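PDB 6YXQ: activating signal cointegrator 1 complex subunit 3 from Homo sapiens, which unwinds duplex DNA 3'-5' by ATP hydrolysis in alkylation repair and helps rescue stalled ribosomes, the chain here being its N-terminal ASCC2-binding region. Local coordinates for residues Asn89-Glu92 against Ala93-Gly97; Phe145-Asp148 against Asp149-Leu153; Glu158-His161 against Gly162-Phe166. All blocks are in the same frame, centred on the assembly; numbering follows the deposited sequence.

How the contacts relate
Following the chain from its N terminus, the three contacts come in series; none nests in or crosses another. The two segments of each are contiguous, so none closes a loop, and each joins residues a few positions apart near a helix end. Contact 1 is the first turn of helix 91-105, which packs against helix 64-85. Contacts 2 and 3 share helix 147-163: contact 2 turns the chain into it beside helix 51-61, and contact 3 lies at its C-terminal end, the chain running on to Phe166, which packs on the neighbouring ASCC2 chain. The centres of contacts 2 and 3 lie about 20 Å apart; no two contacts touch.

Contact 1 of 3, residues Asn89-Glu92 against Ala93-Gly97; sequences NGRE and AIESG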
ATOM      1  N   ASN A  89     -33.052  13.350  13.089  1.00162.40           N
ATOM      2  CA  ASN A  89     -31.679  13.691  13.452  1.00151.96           C
ATOM      3  C   ASN A  89     -31.552  15.134  13.933  1.00131.52           C
ATOM      4  O   ASN A  89     -30.620  15.449  14.680  1.00130.11           O
ATOM      5  CB  ASN A  89     -30.729  13.439  12.279  1.00147.10           C
ATOM      6  CG  ASN A  89     -30.922  12.074  11.651  1.00151.59           C
ATOM      7  OD1 ASN A  89     -31.418  11.956  10.532  1.00160.13           O
ATOM      8  ND2 ASN A  89     -30.529  11.027  12.377  1.00147.98           N
ATOM      9  N   GLY A  90     -32.451  16.016  13.518  1.00111.51           N
ATOM     10  CA  GLY A  90     -32.592  17.318  14.136  1.00 98.06           C
ATOM     11  C   GLY A  90     -32.361  18.461  13.167  1.00120.07           C
ATOM     12  O   GLY A  90     -32.083  18.273  11.982  1.00132.00           O
ATOM     13  N   ARG A  91     -32.465  19.674  13.720  1.00118.15           N
ATOM     14  CA  ARG A  91     -32.406  20.893  12.916  1.00114.54           C
ATOM     15  C   ARG A  91     -31.030  21.087  12.290  1.00114.38           C
ATOM     16  O   ARG A  91     -30.915  21.375  11.091  1.00126.08           O
ATOM     17  CB  ARG A  91     -32.774  22.099  13.782  1.00105.94           C
ATOM     18  CG  ARG A  91     -33.074  23.379  13.012  1.00111.28           C
ATOM     19  CD  ARG A  91     -31.819  24.210  12.746  1.00120.42           C
ATOM     20  NE  ARG A  91     -31.228  24.783  13.957  1.00136.89           N
ATOM     21  CZ  ARG A  91     -31.565  25.962  14.477  1.00140.31           C
ATOM     22  NH1 ARG A  91     -32.500  26.707  13.899  1.00138.97           N
ATOM     23  NH2 ARG A  91     -30.966  26.398  15.579  1.00131.60           N
ATOM     24  N   GLU A  92     -29.971  20.971  13.094  1.00106.12           N
ATOM     25  CA  GLU A  92     -28.626  21.215  12.585  1.00101.00           C
ATOM     26  C   GLU A  92     -28.244  20.200  11.523  1.00 96.63           C
ATOM     27  O   GLU A  92     -27.510  20.527  10.581  1.00 86.97           O
ATOM     28  CB  GLU A  92     -27.614  21.199  13.735  1.00112.75           C
ATOM     29  CG  GLU A  92     -27.978  22.093  14.927  1.00129.35           C
ATOM     30  CD  GLU A  92     -29.027  21.480  15.846  1.00137.52           C
ATOM     31  OE1 GLU A  92     -28.645  20.768  16.797  1.00133.79           O
ATOM     32  OE2 GLU A  92     -30.234  21.715  15.617  1.00142.60           O
ATOM     33  N   ALA A  93     -28.751  18.973  11.645  1.00 99.70           N
ATOM     34  CA  ALA A  93     -28.481  17.951  10.644  1.00 94.97           C
ATOM     35  C   ALA A  93     -29.110  18.307   9.302  1.00 91.72           C
ATOM     36  O   ALA A  93     -28.468  18.168   8.253  1.00100.69           O
ATOM     37  CB  ALA A  93     -28.985  16.597  11.134  1.00106.04           C
ATOM     38  N   ILE A  94     -30.357  18.788   9.307  1.00 79.50           N
ATOM     39  CA  ILE A  94     -30.968  19.150   8.031  1.00 77.69           C
ATOM     40  C   ILE A  94     -30.369  20.444   7.494  1.00 89.39           C
ATOM     41  O   ILE A  94     -30.316  20.645   6.278  1.00101.53           O
ATOM     42  CB  ILE A  94     -32.503  19.228   8.137  1.00 75.12           C
ATOM     43  CG1 ILE A  94     -32.960  20.559   8.723  1.00 80.43           C
ATOM     44  CG2 ILE A  94     -33.056  18.060   8.942  1.00 82.51           C
ATOM     45  CD1 ILE A  94     -34.468  20.715   8.733  1.00 89.38           C
ATOM     46  N   GLU A  95     -29.859  21.321   8.362  1.00 88.86           N
ATOM     47  CA  GLU A  95     -29.170  22.506   7.857  1.00 74.58           C
ATOM     48  C   GLU A  95     -27.849  22.139   7.183  1.00 83.23           C
ATOM     49  O   GLU A  95     -27.511  22.696   6.131  1.00 92.80           O
ATOM     50  CB  GLU A  95     -28.946  23.509   8.983  1.00 81.23           C
ATOM     51  CG  GLU A  95     -30.200  24.268   9.358  1.00 86.11           C
ATOM     52  CD  GLU A  95     -29.916  25.459  10.244  1.00 86.71           C
ATOM     53  OE1 GLU A  95     -28.874  25.456  10.937  1.00 80.80           O
ATOM     54  OE2 GLU A  95     -30.744  26.396  10.247  1.00 84.93           O
ATOM     55  N   SER A  96     -27.084  21.204   7.765  1.00 88.97           N
ATOM     56  CA  SER A  96     -25.864  20.754   7.092  1.00 91.74           C
ATOM     57  C   SER A  96     -26.183  19.974   5.825  1.00 91.43           C
ATOM     58  O   SER A  96     -25.414  20.026   4.856  1.00 77.05           O
ATOM     59  CB  SER A  96     -24.989  19.911   8.029  1.00 86.19           C
ATOM     60  OG  SER A  96     -25.765  19.096   8.885  1.00106.16           O
ATOM     61  N   GLY A  97     -27.318  19.272   5.800  1.00 96.69           N
ATOM     62  CA  GLY A  97     -27.763  18.659   4.560  1.00 83.57           C
ATOM     63  C   GLY A  97     -28.122  19.686   3.503  1.00 79.86           C
ATOM     64  O   GLY A  97     -27.851  19.491   2.318  1.00 66.71           O
TER
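Ile94 N donates to Gly90 O and Glu95 N to Arg91 O, the i-to-i+4 backbone bonds of an opening helical turn, with N...O distances of 3.2 and 2.9 Å. This is the N-terminal turn of helix 91-105, with Gly90 at the N-cap; at its backbone angles (phi 120°) a CB would collide with the carbonyl oxygen of Asn89, so that a glycine is the natural fit. Arg91, Glu92 and Glu95 form a salt-bridge network one turn long. The Arg91 chain, bent at chi2 and chi3, projects outward from the helix, and Glu95, reaching back toward the N-terminal end, brings its CD to 3.4 Å from Arg91 CD. Guanidinium and carboxylate are turned only 16° apart, but Glu95 OE1 stands well out of the guanidinium plane, and at 3.9 Å from Arg91 NE the pairing is long and rests on charge alone. Glu92 OE2 joins from the neighbouring position, also long, at 3.6 Å from the same Arg91 NE. A glutamine in place of Glu95 removes the negative charge and would probably leave the guanidinium with Glu92 as its one carboxylate partner of the two, and that at long range. Both acids also add negative charge near the start of the helix, where it is likely to suit the helix dipole. Elsewhere on the turn, Ala93 CB meets Asn89 CB, while Ile94 sets its CG2 against Gly90 O and packs on Lys82 and Val85 of helix 64-85; Glu95 touches Leu78 of the same helix. Ser96 OG, held between its own backbone N and carbonyl carbon (chi1 36°), faces the preceding turn, lying 2.8 Å from Glu92 O and 2.9 Å from Ala93 O, two acceptors that compete for its one proton.

Contact 2 of 3, residues Phe145-Asp148 against Asp149-Leu153; sequences FSQD and DLTAL
Phe145, just ahead of the serine N-cap of helix 147-163, supplies the apolar part of this helix start. Its ring brings an edge to Leu150 CA, which lies near the ring plane and 4.0 Å from Phe145 CD2. Phe145 CE2 lies 3.8 Å from Leu153 CD2, the two side chains crossing at about a right angle. Leu58 and Phe57 of helix 51-61 take up this cluster, packing on Phe145 and Leu153 respectively, so the turn is seated against that helix.

The hydrogen bonds begin at the cap. Ser146 OG accepts from Asp149 N, 3.3 Å long and fairly straight at 161°, the serine standing in for the missing acceptor at the helix start; the same Ser146 OG also donates weakly to Asp149 OD2. Among the main-chain bonds, Leu150 N reaches Ser146 O, Thr151 N reaches Gln147 O and Ala152 N reaches Asp148 O, which makes the turn regular. One side-chain hydroxyl adds to this pattern: Thr151 OG1, set between its backbone N and carbonyl carbon (chi1 57°) and thus turned to the preceding turn, donates to Asp148 O at 2.8 Å, from the same face of the carbonyl plane as Ala152 N.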
ATOM      1  N   PHE A 145     -25.578  35.824  -8.863  1.00 74.04           N
ATOM      2  CA  PHE A 145     -24.157  36.074  -8.674  1.00 73.72           C
ATOM      3  C   PHE A 145     -23.608  36.786  -9.896  1.00 79.85           C
ATOM      4  O   PHE A 145     -23.977  36.479 -11.033  1.00 91.42           O
ATOM      5  CB  PHE A 145     -23.377  34.767  -8.451  1.00 56.38           C
ATOM      6  CG  PHE A 145     -23.512  34.178  -7.064  1.00 53.13           C
ATOM      7  CD1 PHE A 145     -24.677  34.331  -6.325  1.00 55.22           C
ATOM      8  CD2 PHE A 145     -22.485  33.424  -6.521  1.00 58.91           C
ATOM      9  CE1 PHE A 145     -24.799  33.769  -5.068  1.00 60.05           C
ATOM     10  CE2 PHE A 145     -22.604  32.860  -5.264  1.00 62.00           C
ATOM     11  CZ  PHE A 145     -23.761  33.032  -4.538  1.00 62.75           C
ATOM     12  N   SER A 146     -22.751  37.766  -9.655  1.00 87.12           N
ATOM     13  CA  SER A 146     -21.812  38.146 -10.689  1.00 73.73           C
ATOM     14  C   SER A 146     -20.676  37.138 -10.714  1.00 85.01           C
ATOM     15  O   SER A 146     -20.485  36.350  -9.780  1.00103.73           O
ATOM     16  CB  SER A 146     -21.269  39.547 -10.448  1.00 75.80           C
ATOM     17  OG  SER A 146     -20.388  39.553  -9.342  1.00 77.71           O
ATOM     18  N   GLN A 147     -19.916  37.171 -11.807  1.00 88.40           N
ATOM     19  CA  GLN A 147     -18.905  36.144 -12.003  1.00108.43           C
ATOM     20  C   GLN A 147     -17.702  36.351 -11.083  1.00104.99           C
ATOM     21  O   GLN A 147     -17.065  35.374 -10.657  1.00115.10           O
ATOM     22  CB  GLN A 147     -18.501  36.077 -13.484  1.00125.33           C
ATOM     23  CG  GLN A 147     -17.922  34.726 -13.703  1.00146.33           C
ATOM     24  CD  GLN A 147     -16.656  34.579 -12.952  1.00158.44           C
ATOM     25  OE1 GLN A 147     -15.725  35.366 -13.065  1.00171.35           O
ATOM     26  NE2 GLN A 147     -16.682  33.654 -12.043  1.00153.74           N
ATOM     27  N   ASP A 148     -17.422  37.604 -10.717  1.00102.74           N
ATOM     28  CA  ASP A 148     -16.492  37.874  -9.627  1.00 90.37           C
ATOM     29  C   ASP A 148     -16.985  37.255  -8.320  1.00 85.93           C
ATOM     30  O   ASP A 148     -16.206  36.641  -7.575  1.00 92.51           O
ATOM     31  CB  ASP A 148     -16.295  39.386  -9.473  1.00 93.54           C
ATOM     32  CG  ASP A 148     -15.239  39.953 -10.431  1.00100.08           C
ATOM     33  OD1 ASP A 148     -14.564  39.160 -11.129  1.00 95.69           O
ATOM     34  OD2 ASP A 148     -15.065  41.192 -10.463  1.00100.01           O
ATOM     35  N   ASP A 149     -18.281  37.396  -8.032  1.00 95.99           N
ATOM     36  CA  ASP A 149     -18.866  36.756  -6.855  1.00 91.73           C
ATOM     37  C   ASP A 149     -18.702  35.240  -6.908  1.00 91.51           C
ATOM     38  O   ASP A 149     -18.372  34.602  -5.899  1.00 86.17           O
ATOM     39  CB  ASP A 149     -20.346  37.123  -6.743  1.00 64.84           C
ATOM     40  CG  ASP A 149     -20.556  38.522  -6.232  1.00 80.58           C
ATOM     41  OD1 ASP A 149     -19.654  39.034  -5.534  1.00104.71           O
ATOM     42  OD2 ASP A 149     -21.617  39.110  -6.531  1.00 76.62           O
ATOM     43  N   LEU A 150     -18.945  34.645  -8.075  1.00 85.78           N
ATOM     44  CA  LEU A 150     -18.842  33.197  -8.197  1.00 75.71           C
ATOM     45  C   LEU A 150     -17.415  32.733  -7.941  1.00 74.70           C
ATOM     46  O   LEU A 150     -17.200  31.733  -7.248  1.00 83.12           O
ATOM     47  CB  LEU A 150     -19.319  32.751  -9.579  1.00 75.92           C
ATOM     48  CG  LEU A 150     -20.016  31.394  -9.729  1.00 67.44           C
ATOM     49  CD1 LEU A 150     -20.441  31.213 -11.174  1.00 81.44           C
ATOM     50  CD2 LEU A 150     -19.138  30.238  -9.293  1.00 75.44           C
ATOM     51  N   THR A 151     -16.422  33.443  -8.490  1.00 83.56           N
ATOM     52  CA  THR A 151     -15.036  33.061  -8.219  1.00 88.29           C
ATOM     53  C   THR A 151     -14.691  33.265  -6.755  1.00 84.77           C
ATOM     54  O   THR A 151     -13.882  32.518  -6.196  1.00 84.79           O
ATOM     55  CB  THR A 151     -14.049  33.841  -9.088  1.00 76.44           C
ATOM     56  OG1 THR A 151     -14.234  35.239  -8.886  1.00101.07           O
ATOM     57  CG2 THR A 151     -14.233  33.512 -10.546  1.00 74.41           C
ATOM     58  N   ALA A 152     -15.277  34.282  -6.121  1.00 72.67           N
ATOM     59  CA  ALA A 152     -15.084  34.438  -4.684  1.00 69.61           C
ATOM     60  C   ALA A 152     -15.601  33.219  -3.928  1.00 72.35           C
ATOM     61  O   ALA A 152     -14.946  32.720  -3.003  1.00 70.88           O
ATOM     62  CB  ALA A 152     -15.779  35.706  -4.201  1.00 72.30           C
ATOM     63  N   LEU A 153     -16.774  32.723  -4.313  1.00 75.56           N
ATOM     64  CA  LEU A 153     -17.304  31.524  -3.672  1.00 75.58           C
ATOM     65  C   LEU A 153     -16.396  30.327  -3.922  1.00 70.51           C
ATOM     66  O   LEU A 153     -16.105  29.554  -3.002  1.00 65.14           O
ATOM     67  CB  LEU A 153     -18.723  31.234  -4.169  1.00 70.75           C
ATOM     68  CG  LEU A 153     -19.384  29.954  -3.642  1.00 53.33           C
ATOM     69  CD1 LEU A 153     -19.563  30.020  -2.144  1.00 47.52           C
ATOM     70  CD2 LEU A 153     -20.723  29.731  -4.301  1.00 47.33           C
TER

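Contact 3 of 3, residues Glu158-His161 against Gly162-Phe166; sequences EKEH and GDRVF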
ATOM      1  N   GLU A 158     -12.317  26.481  -1.945  1.00 74.43           N
ATOM      2  CA  GLU A 158     -10.983  25.921  -2.130  1.00 75.15           C
ATOM      3  C   GLU A 158     -10.102  26.203  -0.925  1.00 85.32           C
ATOM      4  O   GLU A 158      -9.347  25.333  -0.474  1.00 81.43           O
ATOM      5  CB  GLU A 158     -10.357  26.491  -3.403  1.00 78.76           C
ATOM      6  CG  GLU A 158      -9.272  25.615  -3.985  1.00104.08           C
ATOM      7  CD  GLU A 158      -9.764  24.218  -4.275  1.00116.89           C
ATOM      8  OE1 GLU A 158     -10.857  24.091  -4.871  1.00118.92           O
ATOM      9  OE2 GLU A 158      -9.064  23.252  -3.893  1.00113.20           O
ATOM     10  N   LYS A 159     -10.207  27.412  -0.378  1.00 87.06           N
ATOM     11  CA  LYS A 159      -9.379  27.812   0.748  1.00 74.23           C
ATOM     12  C   LYS A 159      -9.672  26.959   1.974  1.00 77.01           C
ATOM     13  O   LYS A 159      -8.752  26.439   2.618  1.00 79.86           O
ATOM     14  CB  LYS A 159      -9.605  29.292   1.053  1.00 63.16           C
ATOM     15  CG  LYS A 159      -9.058  29.706   2.408  1.00 70.11           C
ATOM     16  CD  LYS A 159      -9.144  31.205   2.657  1.00 81.01           C
ATOM     17  CE  LYS A 159      -7.792  31.785   3.016  1.00 95.21           C
ATOM     18  NZ  LYS A 159      -7.231  31.236   4.284  1.00 94.12           N
ATOM     19  N   GLU A 160     -10.951  26.796   2.316  1.00 63.53           N
ATOM     20  CA  GLU A 160     -11.259  26.049   3.527  1.00 75.88           C
ATOM     21  C   GLU A 160     -10.871  24.586   3.375  1.00 87.21           C
ATOM     22  O   GLU A 160     -10.391  23.965   4.332  1.00 96.56           O
ATOM     23  CB  GLU A 160     -12.738  26.193   3.891  1.00101.32           C
ATOM     24  CG  GLU A 160     -13.090  25.550   5.232  1.00120.31           C
ATOM     25  CD  GLU A 160     -13.583  24.130   5.066  1.00121.36           C
ATOM     26  OE1 GLU A 160     -13.703  23.693   3.903  1.00120.95           O
ATOM     27  OE2 GLU A 160     -13.842  23.454   6.086  1.00123.90           O
ATOM     28  N   HIS A 161     -11.055  24.018   2.180  1.00 79.15           N
ATOM     29  CA  HIS A 161     -10.534  22.678   1.945  1.00 77.31           C
ATOM     30  C   HIS A 161      -9.018  22.661   2.090  1.00 97.06           C
ATOM     31  O   HIS A 161      -8.444  21.688   2.595  1.00103.59           O
ATOM     32  CB  HIS A 161     -10.944  22.167   0.567  1.00 68.75           C
ATOM     33  CG  HIS A 161     -10.466  20.776   0.284  1.00104.57           C
ATOM     34  ND1 HIS A 161      -9.180  20.502  -0.131  1.00114.22           N
ATOM     35  CD2 HIS A 161     -11.093  19.580   0.379  1.00114.31           C
ATOM     36  CE1 HIS A 161      -9.037  19.198  -0.290  1.00109.95           C
ATOM     37  NE2 HIS A 161     -10.184  18.615   0.012  1.00113.16           N
ATOM     38  N   GLY A 162      -8.357  23.739   1.667  1.00 94.06           N
ATOM     39  CA  GLY A 162      -6.915  23.813   1.819  1.00 83.15           C
ATOM     40  C   GLY A 162      -6.485  24.066   3.252  1.00 78.44           C
ATOM     41  O   GLY A 162      -5.449  23.564   3.697  1.00 84.79           O
ATOM     42  N   ASP A 163      -7.270  24.845   3.995  1.00 78.54           N
ATOM     43  CA  ASP A 163      -6.928  25.135   5.381  1.00 72.79           C
ATOM     44  C   ASP A 163      -7.075  23.925   6.296  1.00 81.62           C
ATOM     45  O   ASP A 163      -6.578  23.972   7.425  1.00 89.00           O
ATOM     46  CB  ASP A 163      -7.785  26.292   5.902  1.00 75.79           C
ATOM     47  CG  ASP A 163      -7.423  27.627   5.259  1.00 98.51           C
ATOM     48  OD1 ASP A 163      -6.465  27.666   4.455  1.00 99.82           O
ATOM     49  OD2 ASP A 163      -8.100  28.638   5.554  1.00105.30           O
ATOM     50  N   ARG A 164      -7.744  22.858   5.851  1.00 86.78           N
ATOM     51  CA  ARG A 164      -7.843  21.644   6.655  1.00 81.57           C
ATOM     52  C   ARG A 164      -6.453  21.125   6.993  1.00 81.02           C
ATOM     53  O   ARG A 164      -5.551  21.135   6.153  1.00 98.55           O
ATOM     54  CB  ARG A 164      -8.628  20.561   5.905  1.00 86.50           C
ATOM     55  CG  ARG A 164     -10.040  20.949   5.481  1.00 91.40           C
ATOM     56  CD  ARG A 164     -10.887  19.709   5.204  1.00109.55           C
ATOM     57  NE  ARG A 164     -11.842  19.898   4.111  1.00120.76           N
ATOM     58  CZ  ARG A 164     -13.092  20.327   4.268  1.00112.12           C
ATOM     59  NH1 ARG A 164     -13.554  20.622   5.479  1.00109.07           N
ATOM     60  NH2 ARG A 164     -13.881  20.462   3.211  1.00 95.75           N
ATOM     61  N   VAL A 165      -6.276  20.670   8.228  1.00 78.71           N
ATOM     62  CA  VAL A 165      -4.996  20.138   8.682  1.00 88.15           C
ATOM     63  C   VAL A 165      -5.171  18.671   9.050  1.00 93.32           C
ATOM     64  O   VAL A 165      -6.137  18.300   9.729  1.00 87.39           O
ATOM     65  CB  VAL A 165      -4.427  20.941   9.865  1.00 84.59           C
ATOM     66  CG1 VAL A 165      -3.943  22.300   9.383  1.00 83.29           C
ATOM     67  CG2 VAL A 165      -5.466  21.093  10.960  1.00 89.11           C
ATOM     68  N   PHE A 166      -4.241  17.840   8.580  1.00 88.09           N
ATOM     69  CA  PHE A 166      -4.194  16.421   8.893  1.00 81.77           C
ATOM     70  C   PHE A 166      -2.731  16.019   8.995  1.00 93.69           C
ATOM     71  O   PHE A 166      -1.845  16.736   8.521  1.00 92.65           O
ATOM     72  CB  PHE A 166      -4.919  15.578   7.836  1.00 75.95           C
ATOM     73  CG  PHE A 166      -4.368  15.745   6.448  1.00 75.55           C
ATOM     74  CD1 PHE A 166      -4.754  16.814   5.663  1.00 64.35           C
ATOM     75  CD2 PHE A 166      -3.466  14.827   5.930  1.00 82.09           C
ATOM     76  CE1 PHE A 166      -4.251  16.970   4.391  1.00 78.44           C
ATOM     77  CE2 PHE A 166      -2.957  14.973   4.656  1.00 72.88           C
ATOM     78  CZ  PHE A 166      -3.350  16.045   3.885  1.00 88.02           C
TER
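Glu160 and Arg164 form the shorter of two salt bridges here, Glu160 OE2 to Arg164 NH1 at 2.9 Å. The carboxylate does not lie flat with the guanidinium: their planes are 89° apart, and Glu160 OE1 sits 3.0 Å above one guanidinium face, offset toward the rim. His161 comes to the same group from the edge, its CD2 in the guanidinium plane and 3.8 Å from Arg164 NE, with the two planes nearly perpendicular. The second bridge, Lys159 NZ to Asp163 OD2 at 3.0 Å, uses the syn lone pair of the oxygen; bends at chi3 and chi4 bring the ammonium round to it, while Lys159 CG passes 3.5 Å from the same atom.

Both pairs are i-to-i+4 bridges at the C-terminal end of helix 147-163, Arg164 lying just beyond it, and the backbone sets their spacing. Gly162 N donates to Glu158 O and Asp163 N to Lys159 O, whereas the bond from Arg164 N to Glu160 O is weak, 3.2 Å and bent to 128°, as the chain leaves the helix. The Arg164 backbone has left the helical angles (psi 139°), yet Arg164 CG remains 3.2 Å from Glu160 O, and from there the guanidinium reaches back along the helix.

Farther out, Gly162 O accepts a hydrogen bond from Lys169 NZ, and Phe166 packs on Arg125 of the ASCC2 chain, within the region required for binding ASCC2.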